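Local coordinates for putative aminopeptidase (Leishmania major, PDB 5NTH), which probably removes N-terminal residues from peptides as a manganese-dependent M17 leucyl aminopeptidase, at residues Gly305-Lys310 with Ser367-Asp372. Numbering follows the deposited sequence.
Sequences GGLALK and SYRNDD. With BB2 (actinonin), chain E.
Leu-307 reaches across to the 367-372 loop with one methyl branch. Its CG lies anti to its own carbonyl carbon, beside the backbone N (chi1 -71°), and CD1 meets the other backbone, 3.6 Å from Tyr-368 O and 3.8 Å from Arg-369 CA. Ser-367 CB lies alongside, also 3.8 Å from Leu-307 CD1. A branched aliphatic chain suits this place, since these contacts, with the aliphatic CG of Arg-369 close by, are all van der Waals and call for bulk and reach rather than polar groups; the Ser-367 hydroxyl is engaged within its own chain by Ala-362 O. Ala-308 adds a smaller contact, its CB 4.1 Å from Asn-370 OD1. No hydrogen bond joins the two loops directly; Thr-387 links them instead, its backbone N donating to Asn-370 OD1 and its OG1 bonding Gly-305 O and Ala-308 N.

The 305-310 loop makes a type II' beta turn from Gly-305 to Ala-308, whose first inner residue, Gly-306, has phi 61° with psi -147°, a pairing glycine adopts readily. At Gly-305 a side chain would be jammed against the preceding carbonyl oxygen. In this M17 catalytic domain the loop follows the metal ligand Asp-303 and delivers Lys-310 to the active site. The long, bent Lys-310 chain brings NZ to 2.7 Å from O4 of actinonin, a hydrogen bond, and the same amine forms a salt bridge with the manganese ligand Asp-388.

Within the 367-372 loop, Arg-369 NH1 and Asp-372 OD2 form a long salt bridge of 3.3 Å. Arginine can serve two acids: its NH2 pairs with Glu-360 of the second subunit, carrying the loop into the oligomer interface, where Leu-307 also packs on Met-315 of that subunit.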
loop_
_atom_site.group_PDB
_atom_site.type_symbol
_atom_site.label_atom_id
_atom_site.label_comp_id
_atom_site.label_asym_id
_atom_site.label_seq_id
_atom_site.Cartn_x
_atom_site.Cartn_y
_atom_site.Cartn_z
ATOM N N GLY A 305 -13.483 -13.623 1.184
ATOM C CA GLY A 305 -13.644 -12.230 1.540
ATOM C C GLY A 305 -14.913 -11.594 0.980
ATOM O O GLY A 305 -15.265 -10.472 1.348
ATOM N N GLY A 306 -15.621 -12.320 0.119
ATOM C CA GLY A 306 -16.654 -11.721 -0.703
ATOM C C GLY A 306 -16.061 -10.654 -1.608
ATOM O O GLY A 306 -14.897 -10.747 -2.025
ATOM N N LEU A 307 -16.858 -9.613 -1.876
ATOM C CA LEU A 307 -16.432 -8.483 -2.738
ATOM C C LEU A 307 -15.355 -7.625 -2.080
ATOM O O LEU A 307 -14.640 -6.876 -2.750
ATOM C CB LEU A 307 -17.633 -7.608 -3.078
ATOM C CG LEU A 307 -18.647 -8.229 -4.043
ATOM C CD1 LEU A 307 -20.040 -7.703 -3.761
ATOM C CD2 LEU A 307 -18.249 -7.990 -5.492
ATOM N N ALA A 308 -15.274 -7.735 -0.754
ATOM C CA ALA A 308 -14.210 -7.175 0.047
ATOM C C ALA A 308 -13.187 -8.284 0.073
ATOM O O ALA A 308 -12.813 -8.846 1.131
ATOM C CB ALA A 308 -14.729 -6.842 1.434
ATOM N N LEU A 309 -12.768 -8.590 -1.147
ATOM C CA LEU A 309 -11.967 -9.734 -1.448
ATOM C C LEU A 309 -10.661 -9.534 -0.715
ATOM O O LEU A 309 -10.117 -8.448 -0.700
ATOM C CB LEU A 309 -11.776 -9.859 -2.950
ATOM C CG LEU A 309 -10.922 -11.004 -3.504
ATOM C CD1 LEU A 309 -11.567 -12.375 -3.362
ATOM C CD2 LEU A 309 -10.616 -10.712 -4.961
ATOM N N LYS A 310 -10.229 -10.584 -0.032
ATOM C CA LYS A 310 -8.972 -10.617 0.672
ATOM C C LYS A 310 -7.820 -10.676 -0.318
ATOM O O LYS A 310 -7.954 -11.272 -1.408
ATOM C CB LYS A 310 -8.884 -11.886 1.527
ATOM C CG LYS A 310 -9.805 -11.975 2.738
ATOM C CD LYS A 310 -9.512 -13.289 3.459
ATOM C CE LYS A 310 -9.649 -13.183 4.960
ATOM N NZ LYS A 310 -11.082 -13.279 5.299
ATOM N N SER A 367 -23.222 -12.085 -5.210
ATOM C CA SER A 367 -22.651 -11.707 -3.915
ATOM C C SER A 367 -23.405 -10.582 -3.188
ATOM O O SER A 367 -23.883 -9.612 -3.784
ATOM C CB SER A 367 -21.183 -11.289 -4.052
ATOM O OG SER A 367 -20.368 -12.392 -4.381
ATOM N N TYR A 368 -23.479 -10.740 -1.879
ATOM C CA TYR A 368 -24.025 -9.726 -1.023
ATOM C C TYR A 368 -22.952 -8.664 -0.945
ATOM O O TYR A 368 -21.771 -8.976 -0.893
ATOM C CB TYR A 368 -24.472 -10.328 0.329
ATOM C CG TYR A 368 -23.440 -10.537 1.437
ATOM C CD1 TYR A 368 -22.278 -11.295 1.247
ATOM C CD2 TYR A 368 -23.679 -10.026 2.717
ATOM C CE1 TYR A 368 -21.365 -11.489 2.299
ATOM C CE2 TYR A 368 -22.778 -10.202 3.757
ATOM C CZ TYR A 368 -21.628 -10.925 3.551
ATOM O OH TYR A 368 -20.791 -11.069 4.613
ATOM N N ARG A 369 -23.394 -7.416 -0.984
ATOM C CA ARG A 369 -22.560 -6.285 -1.347
ATOM C C ARG A 369 -22.212 -5.444 -0.120
ATOM O O ARG A 369 -22.818 -5.586 0.934
ATOM C CB ARG A 369 -23.306 -5.459 -2.394
ATOM C CG ARG A 369 -23.862 -6.234 -3.606
ATOM C CD ARG A 369 -24.821 -5.372 -4.431
ATOM N NE ARG A 369 -25.341 -5.997 -5.662
ATOM C CZ ARG A 369 -26.428 -6.782 -5.750
ATOM N NH1 ARG A 369 -27.153 -7.085 -4.662
ATOM N NH2 ARG A 369 -26.804 -7.281 -6.936
ATOM N N ASN A 370 -21.191 -4.611 -0.227
ATOM C CA ASN A 370 -20.940 -3.660 0.840
ATOM C C ASN A 370 -21.963 -2.579 0.574
ATOM O O ASN A 370 -21.797 -1.838 -0.386
ATOM C CB ASN A 370 -19.517 -3.113 0.810
ATOM C CG ASN A 370 -18.483 -4.208 0.895
ATOM O OD1 ASN A 370 -18.236 -4.761 1.947
ATOM N ND2 ASN A 370 -17.898 -4.551 -0.241
ATOM N N ASP A 371 -23.043 -2.573 1.371
ATOM C CA ASP A 371 -24.231 -1.672 1.285
ATOM C C ASP A 371 -25.592 -2.393 1.335
ATOM O O ASP A 371 -26.592 -1.772 1.702
ATOM C CB ASP A 371 -24.221 -0.722 0.066
ATOM C CG ASP A 371 -23.368 0.514 0.292
ATOM O OD1 ASP A 371 -22.914 0.728 1.440
ATOM O OD2 ASP A 371 -23.143 1.253 -0.682
ATOM N N ASP A 372 -25.638 -3.673 0.952
ATOM C CA ASP A 372 -26.855 -4.493 1.107
ATOM C C ASP A 372 -27.344 -4.471 2.547
ATOM O O ASP A 372 -26.574 -4.328 3.491
ATOM C CB ASP A 372 -26.635 -5.959 0.660
ATOM C CG ASP A 372 -26.802 -6.160 -0.859
ATOM O OD1 ASP A 372 -27.006 -5.150 -1.555
ATOM O OD2 ASP A 372 -26.722 -7.315 -1.355
HETATM C C5 BB2 E . -11.403 -11.769 9.627
HETATM C C3 BB2 E . -12.393 -12.475 8.749
HETATM O O4 BB2 E . -12.224 -12.403 7.564
HETATM N N1 BB2 E . -13.387 -13.190 9.257
HETATM O O2 BB2 E . -14.268 -13.870 8.387
HETATM C C6 BB2 E . -11.504 -10.266 9.399
HETATM C C12 BB2 E . -10.187 -9.662 9.766
HETATM O O13 BB2 E . -10.002 -9.370 10.916
HETATM C C7 BB2 E . -12.662 -9.702 10.233
HETATM C C8 BB2 E . -12.806 -8.185 10.162
HETATM C C9 BB2 E . -13.258 -7.715 8.787
HETATM C C10 BB2 E . -12.326 -6.653 8.230
HETATM C C11 BB2 E . -12.521 -5.324 8.937
HETATM N N14 BB2 E . -9.262 -9.491 8.831
HETATM C C15 BB2 E . -7.949 -8.943 9.157
HETATM C C16 BB2 E . -6.825 -9.626 8.344
HETATM C C18 BB2 E . -5.647 -8.714 7.967
HETATM C C17 BB2 E . -6.304 -10.870 9.090
HETATM C C19 BB2 E . -8.016 -7.436 9.091
HETATM O O20 BB2 E . -8.103 -6.866 10.159
HETATM N N21 BB2 E . -7.983 -6.743 7.930
HETATM C C22 BB2 E . -7.480 -5.363 7.900
HETATM C C23 BB2 E . -8.375 -7.135 6.567
HETATM C C24 BB2 E . -7.677 -6.172 5.606
HETATM C C25 BB2 E . -6.999 -5.117 6.460
HETATM C C26 BB2 E . -8.662 -4.445 8.252
HETATM O O27 BB2 E . -9.079 -4.609 9.615
#